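Local coordinates for protein TRAP dicarboxylate transporter-DctP subunit (Desulfovibrio desulfuricans subsp. desulfuricans, PDB 4NHB) that binds sn-glycerol-3-phosphate and probably serves as the periplasmic solute receptor that delivers its ligand to a TRAP transporter, at residues I45-F50 with H238-N243; R141-F146 with K256-A261. All coordinates share one frame; numbering follows the deposited sequence.

Interaction 1 of 2, residues I45-F50 with H238-N243; sequences IGMHLF and HSLYIN. With G3P (sn-glycerol-3-phosphate), chain P.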
# COMPACT_ATOMS: atom_id res chain seq x y z
N ILE A 45 2.46 -2.27 -11.97
CA ILE A 45 1.64 -1.89 -13.12
C ILE A 45 1.45 -0.36 -13.14
O ILE A 45 1.60 0.28 -14.17
CB ILE A 45 0.27 -2.56 -13.03
CG1 ILE A 45 0.41 -4.09 -13.07
CG2 ILE A 45 -0.63 -2.05 -14.16
CD1 ILE A 45 -0.85 -4.84 -12.65
N GLY A 46 1.12 0.20 -11.98
CA GLY A 46 1.00 1.63 -11.80
C GLY A 46 2.21 2.41 -12.24
O GLY A 46 2.08 3.41 -12.94
N MET A 47 3.38 1.96 -11.82
CA MET A 47 4.66 2.60 -12.14
C MET A 47 4.90 2.66 -13.63
O MET A 47 5.28 3.71 -14.18
CB MET A 47 5.78 1.79 -11.47
CG MET A 47 5.71 1.90 -9.94
SD MET A 47 6.69 0.63 -9.09
CE MET A 47 8.25 1.41 -9.32
N HIS A 48 4.69 1.54 -14.29
CA HIS A 48 4.90 1.49 -15.73
C HIS A 48 3.90 2.40 -16.45
O HIS A 48 4.27 3.10 -17.40
CB HIS A 48 4.77 0.06 -16.25
CG HIS A 48 5.90 -0.85 -15.87
ND1 HIS A 48 7.20 -0.66 -16.31
CD2 HIS A 48 5.93 -1.95 -15.08
CE1 HIS A 48 7.97 -1.61 -15.81
NE2 HIS A 48 7.23 -2.40 -15.06
N LEU A 49 2.65 2.38 -16.01
CA LEU A 49 1.62 3.17 -16.68
C LEU A 49 1.99 4.63 -16.52
O LEU A 49 1.91 5.39 -17.49
CB LEU A 49 0.19 2.92 -16.15
CG LEU A 49 -0.53 1.59 -16.39
CD1 LEU A 49 -1.78 1.49 -15.51
CD2 LEU A 49 -0.89 1.45 -17.86
N PHE A 50 2.41 5.04 -15.32
CA PHE A 50 2.89 6.41 -15.14
C PHE A 50 3.98 6.76 -16.13
O PHE A 50 4.01 7.88 -16.67
CB PHE A 50 3.44 6.64 -13.74
CG PHE A 50 4.25 7.90 -13.61
CD1 PHE A 50 3.64 9.09 -13.26
CD2 PHE A 50 5.61 7.89 -13.81
CE1 PHE A 50 4.37 10.26 -13.10
CE2 PHE A 50 6.35 9.06 -13.68
CZ PHE A 50 5.73 10.24 -13.31
N HIS A 238 -1.04 2.65 -1.81
CA HIS A 238 0.28 3.20 -2.11
C HIS A 238 0.23 4.49 -2.92
O HIS A 238 -0.83 4.92 -3.36
CB HIS A 238 1.11 2.15 -2.84
CG HIS A 238 1.68 1.11 -1.94
ND1 HIS A 238 2.79 0.38 -2.29
CD2 HIS A 238 1.32 0.69 -0.70
CE1 HIS A 238 3.09 -0.47 -1.32
NE2 HIS A 238 2.20 -0.32 -0.35
N SER A 239 1.38 5.12 -3.12
CA SER A 239 1.50 6.36 -3.89
C SER A 239 2.75 6.38 -4.69
O SER A 239 3.71 5.69 -4.37
CB SER A 239 1.53 7.60 -2.99
OG SER A 239 0.45 7.57 -2.10
N LEU A 240 2.76 7.19 -5.73
CA LEU A 240 3.99 7.56 -6.38
C LEU A 240 4.49 8.84 -5.70
O LEU A 240 3.74 9.83 -5.56
CB LEU A 240 3.81 7.81 -7.89
CG LEU A 240 3.19 6.68 -8.71
CD1 LEU A 240 3.12 7.11 -10.17
CD2 LEU A 240 3.98 5.38 -8.57
N TYR A 241 5.73 8.79 -5.23
CA TYR A 241 6.32 9.95 -4.56
C TYR A 241 7.40 10.51 -5.43
O TYR A 241 8.08 9.75 -6.11
CB TYR A 241 6.93 9.51 -3.25
CG TYR A 241 5.96 9.06 -2.17
CD1 TYR A 241 5.52 7.75 -2.10
CD2 TYR A 241 5.48 9.96 -1.22
CE1 TYR A 241 4.65 7.34 -1.10
CE2 TYR A 241 4.61 9.57 -0.24
CZ TYR A 241 4.19 8.28 -0.16
OH TYR A 241 3.32 7.89 0.87
N ILE A 242 7.58 11.84 -5.42
CA ILE A 242 8.62 12.45 -6.22
C ILE A 242 9.50 13.37 -5.38
O ILE A 242 9.03 14.05 -4.48
CB ILE A 242 8.05 13.22 -7.42
CG1 ILE A 242 9.18 13.77 -8.27
CG2 ILE A 242 7.09 14.35 -6.98
CD1 ILE A 242 8.80 13.91 -9.76
N ASN A 243 10.80 13.35 -5.64
CA ASN A 243 11.69 14.24 -4.92
C ASN A 243 11.21 15.67 -5.16
O ASN A 243 11.10 16.08 -6.32
CB ASN A 243 13.11 14.10 -5.42
CG ASN A 243 14.04 15.06 -4.73
OD1 ASN A 243 14.18 16.20 -5.14
ND2 ASN A 243 14.63 14.63 -3.64
O1 G3P P . 1.47 0.27 2.68
C1 G3P P . 2.14 -0.59 3.56
C2 G3P P . 2.20 -2.01 2.97
O2 G3P P . 2.85 -1.96 1.73
C3 G3P P . 2.96 -2.93 3.93
O1P G3P P . 2.52 -4.24 3.73
O4P G3P P . 3.34 -4.58 1.47
O2P G3P P . 4.85 -5.18 3.43
O3P G3P P . 2.89 -6.62 2.89
P G3P P . 3.47 -5.21 2.83
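L240 points from strand 235-243 at M47 and F50 of helix 42-57, joining helix to central sheet in the α/β periplasmic-binding-protein fold of this TRAP receptor. Its CB leaves the strand toward the helix, and chi1 of -56° sets CG anti to the carbonyl carbon; beyond it the two methyls part, each to its own neighbour. CD1 goes to F50, lying 3.6 Å from F50 CB and 3.7 Å from F50 CG, obliquely to the ring. CD2 turns to M47 and stops 4.1 Å from M47 CG. A forked leucine suits this place because one side chain serves two residues almost one helical turn apart, and G46, without a side chain, lets the helix face the leucine closely beside M47. M33 of strand 30-34 touches all three side chains, which are buried.

Earlier on the strand, H238 belongs to the ligand site. E43, also on helix 42-57, hydrogen-bonds H238 ND1 and so helps fix the imidazole's orientation, with the other nitrogen directed to the glycerol hydroxyls. H238 NE2 and ligand O2 are 2.7 Å apart in a hydrogen bond at the ring's edge; a weak second bond runs from H238 NE2 to ligand O1, 3.2 Å away.

Interaction 2 of 2, residues R141-F146 with K256-A261; sequences RTLNAF and KWIEEA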
# COMPACT_ATOMS: atom_id res chain seq x y z
N ARG A 141 6.95 14.72 -2.46
CA ARG A 141 5.63 15.16 -2.82
C ARG A 141 4.87 13.91 -3.19
O ARG A 141 5.31 13.13 -4.03
CB ARG A 141 5.73 16.07 -4.02
CG ARG A 141 4.49 16.80 -4.46
CD ARG A 141 4.95 17.79 -5.55
NE ARG A 141 3.94 18.73 -6.00
CZ ARG A 141 3.83 19.98 -5.55
NH1 ARG A 141 4.65 20.44 -4.62
NH2 ARG A 141 2.88 20.76 -6.03
N THR A 142 3.72 13.73 -2.55
CA THR A 142 2.86 12.59 -2.83
C THR A 142 1.97 12.87 -4.04
O THR A 142 1.11 13.76 -3.97
CB THR A 142 2.01 12.34 -1.58
OG1 THR A 142 2.88 12.30 -0.42
CG2 THR A 142 1.24 11.04 -1.69
N LEU A 143 2.14 12.16 -5.14
CA LEU A 143 1.46 12.53 -6.39
C LEU A 143 0.09 11.88 -6.58
O LEU A 143 -0.72 12.34 -7.40
CB LEU A 143 2.34 12.21 -7.60
CG LEU A 143 3.61 13.05 -7.81
CD1 LEU A 143 4.47 12.48 -8.96
CD2 LEU A 143 3.26 14.52 -8.07
N ASN A 144 -0.16 10.77 -5.90
CA ASN A 144 -1.44 10.12 -6.06
C ASN A 144 -1.69 9.15 -4.91
O ASN A 144 -0.89 9.09 -3.96
CB ASN A 144 -1.51 9.43 -7.44
CG ASN A 144 -0.49 8.29 -7.61
OD1 ASN A 144 0.17 7.85 -6.66
ND2 ASN A 144 -0.34 7.84 -8.85
N ALA A 145 -2.79 8.42 -4.98
CA ALA A 145 -3.10 7.32 -4.06
C ALA A 145 -3.87 6.25 -4.83
O ALA A 145 -4.72 6.57 -5.65
CB ALA A 145 -3.89 7.83 -2.91
N PHE A 146 -3.56 4.98 -4.61
CA PHE A 146 -4.21 3.95 -5.36
C PHE A 146 -4.14 2.68 -4.54
O PHE A 146 -3.27 2.53 -3.66
CB PHE A 146 -3.57 3.79 -6.75
CG PHE A 146 -2.08 3.50 -6.72
CD1 PHE A 146 -1.60 2.21 -6.55
CD2 PHE A 146 -1.15 4.53 -6.86
CE1 PHE A 146 -0.23 1.96 -6.52
CE2 PHE A 146 0.22 4.28 -6.83
CZ PHE A 146 0.68 3.00 -6.66
N LYS A 256 3.03 19.58 -14.74
CA LYS A 256 1.64 19.25 -15.05
C LYS A 256 1.55 17.88 -15.68
O LYS A 256 0.72 17.08 -15.30
CB LYS A 256 1.02 20.28 -15.98
CG LYS A 256 0.92 21.65 -15.40
CD LYS A 256 -0.19 21.81 -14.40
CE LYS A 256 -0.35 23.28 -14.02
NZ LYS A 256 -0.63 24.12 -15.22
N TRP A 257 2.42 17.62 -16.65
CA TRP A 257 2.47 16.29 -17.25
C TRP A 257 2.74 15.15 -16.24
O TRP A 257 2.18 14.07 -16.38
CB TRP A 257 3.58 16.23 -18.26
CG TRP A 257 3.46 17.14 -19.40
CD1 TRP A 257 2.32 17.67 -19.91
CD2 TRP A 257 4.53 17.62 -20.21
NE1 TRP A 257 2.62 18.47 -20.99
CE2 TRP A 257 3.98 18.45 -21.19
CE3 TRP A 257 5.92 17.43 -20.18
CZ2 TRP A 257 4.75 19.09 -22.15
CZ3 TRP A 257 6.69 18.06 -21.13
CH2 TRP A 257 6.10 18.88 -22.11
N ILE A 258 3.66 15.39 -15.31
CA ILE A 258 3.96 14.43 -14.23
C ILE A 258 2.68 14.16 -13.42
O ILE A 258 2.29 13.02 -13.21
CB ILE A 258 5.07 14.96 -13.31
CG1 ILE A 258 6.42 14.86 -14.00
CG2 ILE A 258 5.14 14.17 -12.01
CD1 ILE A 258 7.56 15.41 -13.18
N GLU A 259 2.04 15.25 -12.98
CA GLU A 259 0.80 15.20 -12.24
C GLU A 259 -0.34 14.49 -12.98
O GLU A 259 -1.09 13.71 -12.39
CB GLU A 259 0.36 16.62 -11.91
CG GLU A 259 1.08 17.27 -10.73
CD GLU A 259 0.91 18.79 -10.76
OE1 GLU A 259 1.24 19.44 -9.75
OE2 GLU A 259 0.42 19.33 -11.78
N GLU A 260 -0.51 14.78 -14.26
CA GLU A 260 -1.52 14.12 -15.06
C GLU A 260 -1.21 12.63 -15.23
O GLU A 260 -2.10 11.77 -15.11
CB GLU A 260 -1.63 14.79 -16.44
N ALA A 261 0.04 12.31 -15.54
CA ALA A 261 0.46 10.90 -15.62
C ALA A 261 0.23 10.15 -14.31
O ALA A 261 -0.25 9.01 -14.32
CB ALA A 261 1.89 10.80 -16.05
O HOH W 1 -0.57 14.33 -9.46
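Apolar contact between L143 and I258 joins the loop after strand 140-142 to the long helix 252-286. L143 CD1 meets I258 CG2 at 3.6 Å; with chi1 at -75°, I258 holds CG2 anti to its backbone nitrogen, and this branch does the touching. Leucine supplies reach from the loop, while the β-branched isoleucine offers a methyl close to the helix backbone. L143 CD2 lies farther off, 4.4 Å from E259 CG, where the glutamate's aliphatic part borders the apolar patch.

Polar linkage comes through one water, which donates hydrogen bonds to two main-chain carbonyls: L143 O at 2.9 Å and E259 O at 3.0 Å. It thus bridges loop and helix where no direct hydrogen bond crosses between the segments. The next residue, N144, bonds directly through ND2 to A262 O, farther along the same helix.

The charged pair lies at the partly exposed margin. The extended chain of R141 brings NH2 within 4.3 Å of E259 OE1, which approaches the guanidinium at its edge, near its plane. At that separation any attraction is probably modest and screened by solvent; the join rests more on the methyl contact for close fit, and on the bridging water and the N144-A262 bond for direction.

How the interactions relate
Strand 235-243 connects the two contacts, whose centres are about 8 Å apart: interaction 1 contains part of it, and the 141-146 segment of interaction 2 lies alongside. The backbone of L143 pairs with L240, while N144 OD1 accepts a hydrogen bond from L240 N and N144 O receives one from S239 OG. Helices 42-57 and 252-286 also meet, A261 resting on F50. Interaction 1 is buried and its cross-segment contact is purely apolar; H238, on the same strand, takes no part in it and instead binds the ligand. Interaction 2 lies nearer the surface and mixes methyl packing with a bridging water and a loose charged pair, as its partly exposed position allows.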